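PDB 6J3F: glutathione S-transferase from Ceriporiopsis subvermispora, which binds glutathione and probably catalyses its transfer to, or its use in cleaving, electrophilic substrates, with a family resemblance to the LigE-type etherases. Local coordinates for residues A[12-17]-A[219-224]; A[22-27]-A[70-75]; A[44-49]-A[140-145]; A[210-215]-A[241-246]. One frame throughout, in Å; residues are numbered along the deposited sequence.

Interaction 1: residues A[12-17]-A[219-224]; sequences GNATPD and KRVLGP
With CG of R220 turned anti to its own carbonyl carbon (chi1 -74°) and the chain extended from CG to NE, the guanidinium leaves helix 206-222 to meet D17, whose CG sits between backbone N and carbonyl carbon (chi1 59°). The contact ties the long loop after the first strand of the thioredoxin-like domain to the C-terminal end of a helix in the all-helical domain of the glutathione S-transferase fold. The carboxylate and guanidinium planes lie only 5° apart. NH1 of R220 carries most of the salt bridge, reaching OD1 of D17 at 2.9 Å and OD2 at 3.0 Å, both through syn lone pairs; NH2 adds a weak bond to OD2. E251 forms a second salt bridge, to NH2. T15 crosses the arginine at about a right angle, its CG2 methyl 3.6 Å from R220 CG and nearer still to NH1. Farther along, A14 sets its methyl on the helix backbone, CB lying 3.3 Å from the carbonyl O of R220.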
loop_
_atom_site.group_PDB
_atom_site.type_symbol
_atom_site.label_atom_id
_atom_site.label_comp_id
_atom_site.label_asym_id
_atom_site.label_seq_id
_atom_site.Cartn_x
_atom_site.Cartn_y
_atom_site.Cartn_z
ATOM N N GLY A 12 12.332 19.446 19.314
ATOM C CA GLY A 12 13.507 19.668 18.500
ATOM C C GLY A 12 13.712 21.156 18.294
ATOM O O GLY A 12 12.930 21.982 18.773
ATOM N N ASN A 13 14.757 21.493 17.537
ATOM C CA ASN A 13 15.192 22.874 17.385
ATOM C C ASN A 13 14.989 23.432 15.976
ATOM O O ASN A 13 15.389 24.570 15.717
ATOM C CB ASN A 13 16.667 22.999 17.800
ATOM C CG ASN A 13 16.895 22.670 19.280
ATOM O OD1 ASN A 13 16.446 23.402 20.155
ATOM N ND2 ASN A 13 17.605 21.578 19.556
ATOM N N ALA A 14 14.379 22.678 15.058
ATOM C CA ALA A 14 14.240 23.185 13.690
ATOM C C ALA A 14 13.279 24.367 13.610
ATOM O O ALA A 14 13.422 25.221 12.730
ATOM C CB ALA A 14 13.780 22.071 12.749
ATOM N N THR A 15 12.301 24.432 14.503
ATOM C CA THR A 15 11.347 25.524 14.541
ATOM C C THR A 15 11.259 26.058 15.961
ATOM O O THR A 15 11.548 25.336 16.921
ATOM C CB THR A 15 9.929 25.101 14.103
ATOM O OG1 THR A 15 9.450 24.067 14.977
ATOM C CG2 THR A 15 9.873 24.641 12.632
ATOM N N PRO A 16 10.865 27.322 16.116
ATOM C CA PRO A 16 10.560 27.842 17.459
ATOM C C PRO A 16 9.607 26.973 18.258
ATOM O O PRO A 16 9.858 26.726 19.445
ATOM C CB PRO A 16 9.940 29.216 17.166
ATOM C CG PRO A 16 10.137 29.463 15.669
ATOM C CD PRO A 16 11.049 28.405 15.142
ATOM N N ASP A 17 8.515 26.500 17.648
ATOM C CA ASP A 17 7.481 25.814 18.423
ATOM C C ASP A 17 7.896 24.424 18.889
ATOM O O ASP A 17 7.130 23.785 19.617
ATOM C CB ASP A 17 6.180 25.717 17.623
ATOM C CG ASP A 17 6.344 24.969 16.300
ATOM O OD1 ASP A 17 7.337 24.243 16.103
ATOM O OD2 ASP A 17 5.455 25.094 15.445
ATOM N N LYS A 219 9.698 19.900 5.443
ATOM C CA LYS A 219 9.792 21.349 5.314
ATOM C C LYS A 219 10.470 21.959 6.536
ATOM O O LYS A 219 11.383 22.780 6.405
ATOM C CB LYS A 219 8.407 21.956 5.095
ATOM C CG LYS A 219 8.409 23.460 4.845
ATOM C CD LYS A 219 6.980 23.981 4.653
ATOM C CE LYS A 219 6.914 25.489 4.455
ATOM N NZ LYS A 219 5.511 25.969 4.305
ATOM N N ARG A 220 10.073 21.530 7.737
ATOM C CA ARG A 220 10.607 22.154 8.950
ATOM C C ARG A 220 12.074 21.802 9.186
ATOM O O ARG A 220 12.867 22.661 9.603
ATOM C CB ARG A 220 9.755 21.754 10.145
ATOM C CG ARG A 220 8.419 22.459 10.152
ATOM C CD ARG A 220 7.461 21.859 11.135
ATOM N NE ARG A 220 6.269 22.693 11.251
ATOM C CZ ARG A 220 6.025 23.497 12.279
ATOM N NH1 ARG A 220 6.874 23.557 13.295
ATOM N NH2 ARG A 220 4.924 24.227 12.299
ATOM N N VAL A 221 12.465 20.563 8.900
ATOM C CA VAL A 221 13.800 20.096 9.266
ATOM C C VAL A 221 14.832 20.392 8.185
ATOM O O VAL A 221 15.974 20.753 8.495
ATOM C CB VAL A 221 13.749 18.602 9.603
ATOM C CG1 VAL A 221 15.149 18.043 9.743
ATOM C CG2 VAL A 221 12.970 18.403 10.880
ATOM N N LEU A 222 14.486 20.229 6.904
ATOM C CA LEU A 222 15.365 20.771 5.870
ATOM C C LEU A 222 15.308 22.294 5.844
ATOM O O LEU A 222 16.303 22.941 5.505
ATOM C CB LEU A 222 15.015 20.199 4.493
ATOM C CG LEU A 222 15.280 18.699 4.367
ATOM C CD1 LEU A 222 15.266 18.235 2.939
ATOM C CD2 LEU A 222 16.592 18.334 5.026
ATOM N N GLY A 223 14.172 22.885 6.212
ATOM C CA GLY A 223 14.047 24.322 6.272
ATOM C C GLY A 223 13.238 24.878 5.114
ATOM O O GLY A 223 13.380 24.459 3.960
ATOM N N PRO A 224 12.368 25.843 5.408
ATOM C CA PRO A 224 11.513 26.402 4.351
ATOM C C PRO A 224 12.269 27.128 3.253
ATOM O O PRO A 224 11.727 27.287 2.156
ATOM C CB PRO A 224 10.591 27.356 5.121
ATOM C CG PRO A 224 10.576 26.813 6.494
ATOM C CD PRO A 224 11.955 26.291 6.744
#

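Interaction 2: residues A[22-27]-A[70-75]; sequences PNTWKT and TLPVIH. With GSH (glutathione), chain C; EDO (1,2-ethanediol), chain H.
P72 presents its ring to helix 22-34, with T24 and T27 each crossing it at a slant and the carbonyl of N23 coming to its CG. This is the cis-proline loop of the thioredoxin fold, and the peptide bond before P72 is indeed cis. The T24 methyl CG2 lies 3.8 Å from P72 CB, while its hydroxyl is turned to D9. T27 brings OG1 to within 3.2 Å of P72 CG, and its CG2 continues the apolar packing to I74. The same loop offers the backbone of L71 to glutathione as a strand would: L71 N donates to GSH O2 at 2.8 Å, nearly straight at 171°, and L71 O accepts from GSH N2 at 2.7 Å. On the helix side, N23 begins toward the loop but turns its amide along the glutathione, where OD1 accepts a bond from K26 NZ in the carbonyl plane. The lysine chain bends at chi3 (-71°), and its NZ, also bonded to S86, donates to GSH O12 at 3.1 Å.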
loop_
_atom_site.group_PDB
_atom_site.type_symbol
_atom_site.label_atom_id
_atom_site.label_comp_id
_atom_site.label_asym_id
_atom_site.label_seq_id
_atom_site.Cartn_x
_atom_site.Cartn_y
_atom_site.Cartn_z
ATOM N N PRO A 22 7.617 13.590 12.200
ATOM C CA PRO A 22 6.603 13.201 11.212
ATOM C C PRO A 22 5.449 12.429 11.833
ATOM O O PRO A 22 4.287 12.655 11.465
ATOM C CB PRO A 22 7.407 12.345 10.222
ATOM C CG PRO A 22 8.520 11.769 11.068
ATOM C CD PRO A 22 8.895 12.890 11.974
ATOM N N ASN A 23 5.739 11.525 12.780
ATOM C CA ASN A 23 4.690 10.691 13.351
ATOM C C ASN A 23 3.842 11.463 14.350
ATOM O O ASN A 23 2.622 11.244 14.420
ATOM C CB ASN A 23 5.280 9.436 14.001
ATOM C CG ASN A 23 5.727 8.394 12.971
ATOM O OD1 ASN A 23 4.915 7.829 12.236
ATOM N ND2 ASN A 23 7.027 8.130 12.924
ATOM N N THR A 24 4.445 12.371 15.129
ATOM C CA THR A 24 3.603 13.119 16.059
ATOM C C THR A 24 2.834 14.220 15.354
ATOM O O THR A 24 1.730 14.565 15.786
ATOM C CB THR A 24 4.411 13.718 17.214
ATOM O OG1 THR A 24 5.258 14.775 16.736
ATOM C CG2 THR A 24 5.234 12.642 17.873
ATOM N N TRP A 25 3.381 14.775 14.270
ATOM C CA TRP A 25 2.594 15.746 13.523
ATOM C C TRP A 25 1.329 15.109 12.967
ATOM O O TRP A 25 0.284 15.768 12.911
ATOM C CB TRP A 25 3.422 16.378 12.408
ATOM C CG TRP A 25 4.011 17.691 12.807
ATOM C CD1 TRP A 25 5.322 17.954 13.102
ATOM C CD2 TRP A 25 3.306 18.923 12.987
ATOM N NE1 TRP A 25 5.473 19.279 13.441
ATOM C CE2 TRP A 25 4.251 19.897 13.369
ATOM C CE3 TRP A 25 1.968 19.301 12.848
ATOM C CZ2 TRP A 25 3.899 21.220 13.622
ATOM C CZ3 TRP A 25 1.620 20.620 13.098
ATOM C CH2 TRP A 25 2.585 21.563 13.478
ATOM N N LYS A 26 1.379 13.830 12.586
ATOM C CA LYS A 26 0.149 13.182 12.134
ATOM C C LYS A 26 -0.940 13.317 13.187
ATOM O O LYS A 26 -2.072 13.705 12.872
ATOM C CB LYS A 26 0.394 11.715 11.789
ATOM C CG LYS A 26 1.120 11.515 10.479
ATOM C CD LYS A 26 1.264 10.042 10.163
ATOM C CE LYS A 26 2.266 9.379 11.080
ATOM N NZ LYS A 26 2.237 7.896 11.024
ATOM N N THR A 27 -0.595 13.043 14.459
ATOM C CA THR A 27 -1.546 13.206 15.565
ATOM C C THR A 27 -1.763 14.675 15.922
ATOM O O THR A 27 -2.868 15.042 16.320
ATOM C CB THR A 27 -1.076 12.428 16.805
ATOM O OG1 THR A 27 -0.942 11.040 16.478
ATOM C CG2 THR A 27 -2.084 12.548 17.949
ATOM N N THR A 70 7.136 4.107 21.144
ATOM C CA THR A 70 7.253 5.260 20.266
ATOM C C THR A 70 6.279 6.351 20.680
ATOM O O THR A 70 5.326 6.129 21.435
ATOM C CB THR A 70 6.981 4.904 18.799
ATOM O OG1 THR A 70 5.665 4.337 18.694
ATOM C CG2 THR A 70 8.036 3.924 18.257
ATOM N N LEU A 71 6.545 7.544 20.166
ATOM C CA LEU A 71 5.608 8.647 20.228
ATOM C C LEU A 71 5.058 8.768 18.810
ATOM O O LEU A 71 5.736 8.367 17.864
ATOM C CB LEU A 71 6.298 9.925 20.713
ATOM C CG LEU A 71 6.723 9.907 22.192
ATOM C CD1 LEU A 71 7.059 11.317 22.676
ATOM C CD2 LEU A 71 5.641 9.276 23.070
ATOM N N PRO A 72 3.840 9.311 18.639
ATOM C CA PRO A 72 3.004 9.984 19.635
ATOM C C PRO A 72 2.255 9.029 20.508
ATOM O O PRO A 72 2.089 7.878 20.129
ATOM C CB PRO A 72 2.024 10.786 18.782
ATOM C CG PRO A 72 1.893 9.976 17.529
ATOM C CD PRO A 72 3.220 9.312 17.305
ATOM N N VAL A 73 1.823 9.528 21.664
ATOM C CA VAL A 73 0.890 8.849 22.553
ATOM C C VAL A 73 -0.048 9.910 23.112
ATOM O O VAL A 73 0.327 11.076 23.255
ATOM C CB VAL A 73 1.629 8.107 23.683
ATOM C CG1 VAL A 73 0.686 7.694 24.795
ATOM C CG2 VAL A 73 2.353 6.899 23.125
ATOM N N ILE A 74 -1.289 9.523 23.391
ATOM C CA ILE A 74 -2.178 10.416 24.120
ATOM C C ILE A 74 -2.725 9.684 25.329
ATOM O O ILE A 74 -2.916 8.463 25.305
ATOM C CB ILE A 74 -3.339 10.969 23.257
ATOM C CG1 ILE A 74 -4.255 9.841 22.790
ATOM C CG2 ILE A 74 -2.795 11.817 22.110
ATOM C CD1 ILE A 74 -5.648 10.291 22.455
ATOM N N HIS A 75 -2.966 10.446 26.398
ATOM C CA HIS A 75 -3.748 9.997 27.543
ATOM C C HIS A 75 -4.973 10.886 27.665
ATOM O O HIS A 75 -4.852 12.115 27.671
ATOM C CB HIS A 75 -2.960 10.038 28.857
ATOM C CG HIS A 75 -3.781 9.653 30.051
ATOM N ND1 HIS A 75 -4.097 8.342 30.347
ATOM C CD2 HIS A 75 -4.381 10.406 31.005
ATOM C CE1 HIS A 75 -4.847 8.303 31.434
ATOM N NE2 HIS A 75 -5.029 9.542 31.856
HETATM N N1 GSH C . 3.789 3.563 13.834
HETATM C CA1 GSH C . 4.096 4.637 14.758
HETATM C C1 GSH C . 3.093 5.757 14.607
HETATM O O11 GSH C . 2.728 6.392 15.630
HETATM O O12 GSH C . 2.642 6.011 13.464
HETATM C CB1 GSH C . 5.532 5.109 14.534
HETATM C CG1 GSH C . 5.917 6.124 15.600
HETATM C CD1 GSH C . 7.406 6.401 15.644
HETATM O OE1 GSH C . 8.199 5.663 15.080
HETATM N N2 GSH C . 7.754 7.480 16.337
HETATM C CA2 GSH C . 9.138 7.847 16.582
HETATM C C2 GSH C . 9.646 7.369 17.920
HETATM O O2 GSH C . 9.064 7.682 18.944
HETATM C CB2 GSH C . 9.283 9.365 16.496
HETATM S SG2 GSH C . 9.126 9.971 14.794
HETATM N N3 GSH C . 10.739 6.606 17.930
HETATM C CA3 GSH C . 11.329 6.125 19.169
HETATM C C3 GSH C . 12.742 5.593 19.015
HETATM O O31 GSH C . 13.294 5.619 17.884
HETATM O O32 GSH C . 13.319 5.145 20.036
HETATM C C1 EDO H . 10.131 4.913 10.606
HETATM O O1 EDO H . 10.307 3.829 9.682
HETATM C C2 EDO H . 8.651 5.150 10.909
HETATM O O2 EDO H . 8.574 6.029 12.038
#

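Interaction 3: residues A[44-49]-A[140-145]; sequences EYPDIA and NPRSEE. With GSH (glutathione), chain C; EDO (1,2-ethanediol), chain D.
Y45 and S143 bring the two backbones closest, their CA atoms 5.1 Å apart where the turn leading into helix 48-55 meets the first turn of helix 141-154. S143 OG is the hub: it accepts from the backbone N of Y45 at 2.9 Å and donates to E44 OE1 at 2.6 Å, using the anti lone pair of that oxygen. The bend of E44 at chi2 (-78°) leaves the other oxygen for N140: E44 OE2 lies close to the amide plane of N140 and takes the ND2 hydrogen on its syn lone pair at 2.9 Å. A water bridges OE1 to the backbone N of N140. The carboxylate is thus held by a serine, an amide and a water beside the N-terminal end of the helix, which would probably favour its charged form. These bonds join the thioredoxin-like domain to the helical domain of the glutathione S-transferase fold across the interdomain face. At the outer side, R142 grips D47 end-on, NH2 to OD1 at 3.2 Å and NH1 to OD2 at 3.0 Å, with the two planes 29° apart; P46 lays CG over one guanidinium face. Inward, the Y45 ring meets F147 edge-to-face and has S143 OG and GSH O31 at its edge, O31 being 3.5 Å from CE2. Its hydroxyl is hydrogen-bonded to an ethanediol, probably from the crystallisation liquor.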
loop_
_atom_site.group_PDB
_atom_site.type_symbol
_atom_site.label_atom_id
_atom_site.label_comp_id
_atom_site.label_asym_id
_atom_site.label_seq_id
_atom_site.Cartn_x
_atom_site.Cartn_y
_atom_site.Cartn_z
ATOM N N GLU A 44 12.220 13.669 25.559
ATOM C CA GLU A 44 13.387 13.329 24.762
ATOM C C GLU A 44 13.348 11.847 24.415
ATOM O O GLU A 44 12.752 11.040 25.136
ATOM C CB GLU A 44 14.683 13.664 25.521
ATOM C CG GLU A 44 14.750 15.087 26.089
ATOM C CD GLU A 44 15.084 16.148 25.038
ATOM O OE1 GLU A 44 15.546 15.784 23.932
ATOM O OE2 GLU A 44 14.892 17.353 25.319
ATOM N N TYR A 45 13.983 11.495 23.295
ATOM C CA TYR A 45 14.056 10.118 22.822
ATOM C C TYR A 45 14.415 9.146 23.939
ATOM O O TYR A 45 13.629 8.228 24.209
ATOM C CB TYR A 45 15.060 9.972 21.675
ATOM C CG TYR A 45 14.486 10.114 20.272
ATOM C CD1 TYR A 45 14.348 11.361 19.680
ATOM C CD2 TYR A 45 14.124 8.995 19.530
ATOM C CE1 TYR A 45 13.837 11.494 18.393
ATOM C CE2 TYR A 45 13.615 9.111 18.236
ATOM C CZ TYR A 45 13.474 10.363 17.675
ATOM O OH TYR A 45 12.984 10.497 16.398
ATOM N N PRO A 46 15.549 9.303 24.635
ATOM C CA PRO A 46 15.936 8.272 25.610
ATOM C C PRO A 46 14.926 8.068 26.742
ATOM O O PRO A 46 15.011 7.050 27.437
ATOM C CB PRO A 46 17.273 8.792 26.146
ATOM C CG PRO A 46 17.150 10.276 26.014
ATOM C CD PRO A 46 16.446 10.479 24.725
ATOM N N ASP A 47 13.977 8.989 26.938
ATOM C CA ASP A 47 12.955 8.881 27.975
ATOM C C ASP A 47 11.626 8.317 27.463
ATOM O O ASP A 47 10.702 8.118 28.261
ATOM C CB ASP A 47 12.694 10.254 28.615
ATOM C CG ASP A 47 13.959 10.945 29.081
ATOM O OD1 ASP A 47 14.849 10.262 29.655
ATOM O OD2 ASP A 47 14.047 12.183 28.866
ATOM N N ILE A 48 11.495 8.071 26.161
ATOM C CA ILE A 48 10.212 7.625 25.627
ATOM C C ILE A 48 9.783 6.317 26.277
ATOM O O ILE A 48 8.660 6.195 26.774
ATOM C CB ILE A 48 10.277 7.484 24.098
ATOM C CG1 ILE A 48 10.377 8.858 23.424
ATOM C CG2 ILE A 48 9.091 6.680 23.625
ATOM C CD1 ILE A 48 10.603 8.767 21.934
ATOM N N ALA A 49 10.662 5.310 26.272
ATOM C CA ALA A 49 10.279 4.024 26.846
ATOM C C ALA A 49 9.936 4.171 28.323
ATOM O O ALA A 49 8.963 3.582 28.805
ATOM C CB ALA A 49 11.389 2.994 26.644
ATOM N N ASN A 140 17.930 18.088 20.803
ATOM C CA ASN A 140 18.608 18.406 22.058
ATOM C C ASN A 140 19.609 17.301 22.395
ATOM O O ASN A 140 19.388 16.138 22.044
ATOM C CB ASN A 140 17.596 18.552 23.200
ATOM C CG ASN A 140 16.602 19.682 22.973
ATOM O OD1 ASN A 140 16.935 20.713 22.381
ATOM N ND2 ASN A 140 15.373 19.493 23.454
ATOM N N PRO A 141 20.710 17.634 23.096
ATOM C CA PRO A 141 21.845 16.685 23.179
ATOM C C PRO A 141 21.508 15.329 23.790
ATOM O O PRO A 141 22.038 14.304 23.335
ATOM C CB PRO A 141 22.875 17.452 24.026
ATOM C CG PRO A 141 22.543 18.893 23.819
ATOM C CD PRO A 141 21.035 18.943 23.687
ATOM N N ARG A 142 20.647 15.283 24.812
ATOM C CA ARG A 142 20.223 13.988 25.347
ATOM C C ARG A 142 19.595 13.116 24.256
ATOM O O ARG A 142 19.836 11.901 24.206
ATOM C CB ARG A 142 19.258 14.196 26.519
ATOM C CG ARG A 142 19.932 14.834 27.743
ATOM C CD ARG A 142 19.287 14.432 29.068
ATOM N NE ARG A 142 19.161 12.982 29.222
ATOM C CZ ARG A 142 17.999 12.339 29.333
ATOM N NH1 ARG A 142 16.861 13.023 29.329
ATOM N NH2 ARG A 142 17.979 11.017 29.464
ATOM N N SER A 143 18.814 13.725 23.351
ATOM C CA SER A 143 18.203 12.977 22.255
ATOM C C SER A 143 19.199 12.677 21.138
ATOM O O SER A 143 19.176 11.574 20.577
ATOM C CB SER A 143 16.994 13.738 21.703
ATOM O OG SER A 143 15.868 13.575 22.543
ATOM N N GLU A 144 20.069 13.641 20.795
ATOM C CA GLU A 144 21.094 13.412 19.771
ATOM C C GLU A 144 21.956 12.201 20.099
ATOM O O GLU A 144 22.310 11.419 19.206
ATOM C CB GLU A 144 21.982 14.647 19.624
ATOM C CG GLU A 144 22.887 14.647 18.397
ATOM C CD GLU A 144 24.133 13.757 18.507
ATOM O OE1 GLU A 144 24.682 13.373 17.444
ATOM O OE2 GLU A 144 24.579 13.458 19.640
ATOM N N GLU A 145 22.352 12.056 21.368
ATOM C CA GLU A 145 23.160 10.900 21.740
ATOM C C GLU A 145 22.417 9.615 21.412
ATOM O O GLU A 145 22.948 8.729 20.732
ATOM C CB GLU A 145 23.534 10.960 23.228
ATOM C CG GLU A 145 24.373 9.771 23.716
ATOM C CD GLU A 145 23.548 8.487 23.930
ATOM O OE1 GLU A 145 24.012 7.400 23.494
ATOM O OE2 GLU A 145 22.427 8.569 24.512
HETATM N N1 GSH C . 3.789 3.563 13.834
HETATM C CA1 GSH C . 4.096 4.637 14.758
HETATM C C1 GSH C . 3.093 5.757 14.607
HETATM O O11 GSH C . 2.728 6.392 15.630
HETATM O O12 GSH C . 2.642 6.011 13.464
HETATM C CB1 GSH C . 5.532 5.109 14.534
HETATM C CG1 GSH C . 5.917 6.124 15.600
HETATM C CD1 GSH C . 7.406 6.401 15.644
HETATM O OE1 GSH C . 8.199 5.663 15.080
HETATM N N2 GSH C . 7.754 7.480 16.337
HETATM C CA2 GSH C . 9.138 7.847 16.582
HETATM C C2 GSH C . 9.646 7.369 17.920
HETATM O O2 GSH C . 9.064 7.682 18.944
HETATM C CB2 GSH C . 9.283 9.365 16.496
HETATM S SG2 GSH C . 9.126 9.971 14.794
HETATM N N3 GSH C . 10.739 6.606 17.930
HETATM C CA3 GSH C . 11.329 6.125 19.169
HETATM C C3 GSH C . 12.742 5.593 19.015
HETATM O O31 GSH C . 13.294 5.619 17.884
HETATM O O32 GSH C . 13.319 5.145 20.036
HETATM C C1 EDO D . 11.932 9.183 12.044
HETATM O O1 EDO D . 11.596 8.305 10.966
HETATM C C2 EDO D . 11.862 8.378 13.328
HETATM O O2 EDO D . 11.916 9.262 14.456
HETATM O O HOH W 1 15.248 16.620 21.416
#

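Interaction 4: residues A[210-215]-A[241-246]; sequences TIVGWV and AKQLAL
L244 lodges its branched end between V212 and V215 on the facing helix. Its CD1 lies 3.7 Å from V215 CG1, and its CD2 lies 4.0 Å from V212 CB, the leucine and V212 running past each other in opposite senses. V215 sends CG1 anti to its backbone N (chi1 163°), which directs that methyl at the fork of the leucine. Beside these three apolar side chains Q243 lies against I211 and V212, crossing the isoleucine at about a right angle, with its OE1 3.9 Å from I211 CD1. The methyl CG1 of V212 meets the backbone as well, 3.9 Å from Q243 O. The axes of segments 210-215 and 241-246 come within 9.8 Å of each other, with a signed crossing angle of -104°, steep enough that few residues from each helix take part. This is packing within the helical domain of the glutathione S-transferase fold, joining helix 206-222 to helix 239-246 near the C terminus. Around it, W229 of helix 227-232 touches both V215 and L244, while F232 covers V215 further. F199 and F119 also touch I211, and Y29 of helix 22-34 and F247 pack on V212, so the cluster also borders the thioredoxin-like domain. No hydrogen bond or salt bridge spans the two segments; they hold by dispersion and burial of apolar surface, the glutamine contributing through van der Waals contact.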
loop_
_atom_site.group_PDB
_atom_site.type_symbol
_atom_site.label_atom_id
_atom_site.label_comp_id
_atom_site.label_asym_id
_atom_site.label_seq_id
_atom_site.Cartn_x
_atom_site.Cartn_y
_atom_site.Cartn_z
ATOM N N THR A 210 -1.815 11.813 6.992
ATOM C CA THR A 210 -0.565 11.073 6.948
ATOM C C THR A 210 0.461 11.763 6.043
ATOM O O THR A 210 1.628 11.919 6.423
ATOM C CB THR A 210 -0.843 9.635 6.489
ATOM O OG1 THR A 210 -1.677 8.961 7.457
ATOM C CG2 THR A 210 0.462 8.867 6.307
ATOM N N ILE A 211 0.039 12.221 4.860
ATOM C CA ILE A 211 0.990 12.805 3.923
ATOM C C ILE A 211 1.587 14.086 4.491
ATOM O O ILE A 211 2.807 14.274 4.459
ATOM C CB ILE A 211 0.338 13.051 2.551
ATOM C CG1 ILE A 211 -0.134 11.733 1.949
ATOM C CG2 ILE A 211 1.355 13.700 1.611
ATOM C CD1 ILE A 211 -1.061 11.914 0.819
ATOM N N VAL A 212 0.747 14.980 5.023
ATOM C CA VAL A 212 1.247 16.302 5.416
ATOM C C VAL A 212 2.133 16.219 6.654
ATOM O O VAL A 212 3.054 17.032 6.823
ATOM C CB VAL A 212 0.083 17.283 5.631
ATOM C CG1 VAL A 212 -0.600 17.571 4.283
ATOM C CG2 VAL A 212 -0.910 16.709 6.631
ATOM N N GLY A 213 1.869 15.258 7.538
ATOM C CA GLY A 213 2.714 15.095 8.707
ATOM C C GLY A 213 4.133 14.715 8.329
ATOM O O GLY A 213 5.097 15.193 8.931
ATOM N N TRP A 214 4.278 13.864 7.312
ATOM C CA TRP A 214 5.605 13.557 6.809
ATOM C C TRP A 214 6.171 14.712 5.994
ATOM O O TRP A 214 7.382 14.971 6.050
ATOM C CB TRP A 214 5.561 12.265 5.986
ATOM C CG TRP A 214 5.363 11.065 6.828
ATOM C CD1 TRP A 214 4.159 10.525 7.233
ATOM C CD2 TRP A 214 6.390 10.254 7.424
ATOM N NE1 TRP A 214 4.383 9.424 8.043
ATOM C CE2 TRP A 214 5.739 9.234 8.172
ATOM C CE3 TRP A 214 7.791 10.284 7.394
ATOM C CZ2 TRP A 214 6.446 8.261 8.884
ATOM C CZ3 TRP A 214 8.495 9.320 8.104
ATOM C CH2 TRP A 214 7.818 8.319 8.839
ATOM N N VAL A 215 5.318 15.431 5.257
ATOM C CA VAL A 215 5.819 16.505 4.403
ATOM C C VAL A 215 6.252 17.696 5.249
ATOM O O VAL A 215 7.322 18.267 5.029
ATOM C CB VAL A 215 4.779 16.889 3.327
ATOM C CG1 VAL A 215 5.106 18.252 2.729
ATOM C CG2 VAL A 215 4.798 15.863 2.220
ATOM N N ALA A 241 2.986 20.987 -1.999
ATOM C CA ALA A 241 2.855 22.351 -1.501
ATOM C C ALA A 241 1.389 22.717 -1.304
ATOM O O ALA A 241 1.000 23.268 -0.267
ATOM C CB ALA A 241 3.517 23.320 -2.483
ATOM N N LYS A 242 0.556 22.411 -2.304
ATOM C CA LYS A 242 -0.863 22.739 -2.204
ATOM C C LYS A 242 -1.543 21.964 -1.084
ATOM O O LYS A 242 -2.455 22.494 -0.435
ATOM C CB LYS A 242 -1.568 22.499 -3.547
ATOM C CG LYS A 242 -1.001 23.361 -4.692
ATOM C CD LYS A 242 -1.939 23.459 -5.881
ATOM C CE LYS A 242 -1.231 23.219 -7.193
ATOM N NZ LYS A 242 -2.230 22.730 -8.184
ATOM N N GLN A 243 -1.102 20.734 -0.812
ATOM C CA GLN A 243 -1.669 20.000 0.322
ATOM C C GLN A 243 -1.283 20.636 1.650
ATOM O O GLN A 243 -2.111 20.713 2.570
ATOM C CB GLN A 243 -1.227 18.547 0.295
ATOM C CG GLN A 243 -2.129 17.676 -0.505
ATOM C CD GLN A 243 -1.947 16.237 -0.132
ATOM O OE1 GLN A 243 -1.320 15.469 -0.870
ATOM N NE2 GLN A 243 -2.469 15.855 1.051
ATOM N N LEU A 244 -0.033 21.091 1.774
ATOM C CA LEU A 244 0.360 21.819 2.977
ATOM C C LEU A 244 -0.522 23.046 3.170
ATOM O O LEU A 244 -1.070 23.269 4.258
ATOM C CB LEU A 244 1.833 22.234 2.907
ATOM C CG LEU A 244 2.856 21.145 3.187
ATOM C CD1 LEU A 244 4.259 21.737 3.474
ATOM C CD2 LEU A 244 2.381 20.301 4.332
ATOM N N ALA A 245 -0.674 23.850 2.112
ATOM C CA ALA A 245 -1.555 25.012 2.177
ATOM C C ALA A 245 -2.938 24.646 2.716
ATOM O O ALA A 245 -3.478 25.344 3.587
ATOM C CB ALA A 245 -1.652 25.657 0.793
ATOM N N LEU A 246 -3.518 23.534 2.237
ATOM C CA LEU A 246 -4.855 23.132 2.693
ATOM C C LEU A 246 -4.912 22.937 4.202
ATOM O O LEU A 246 -5.970 23.138 4.823
ATOM C CB LEU A 246 -5.290 21.835 2.009
ATOM C CG LEU A 246 -5.889 21.919 0.609
ATOM C CD1 LEU A 246 -6.319 20.531 0.120
ATOM C CD2 LEU A 246 -7.047 22.884 0.616
#

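From the N terminus, the chain enters the loop at 12-17, which interaction 1 ties to the end of helix 206-222, joining the two domains and closing a loop of some 200 residues. Interactions 2 and 3 both lie inside it. Interaction 2 closes a short loop within the thioredoxin-like domain; interaction 3 opens before that loop has closed, so the two cross. It joins the domains again at helix 141-154, and both touch glutathione. Interaction 4, within the helical domain, shares helix 206-222 with interaction 1, whose loop it crosses, and follows interactions 2 and 3 in series. W214 packs on P22 and K26, linking interactions 2 and 4, while a probable hydrogen bond from N13 ND2 to N140 OD1 links interactions 1 and 3.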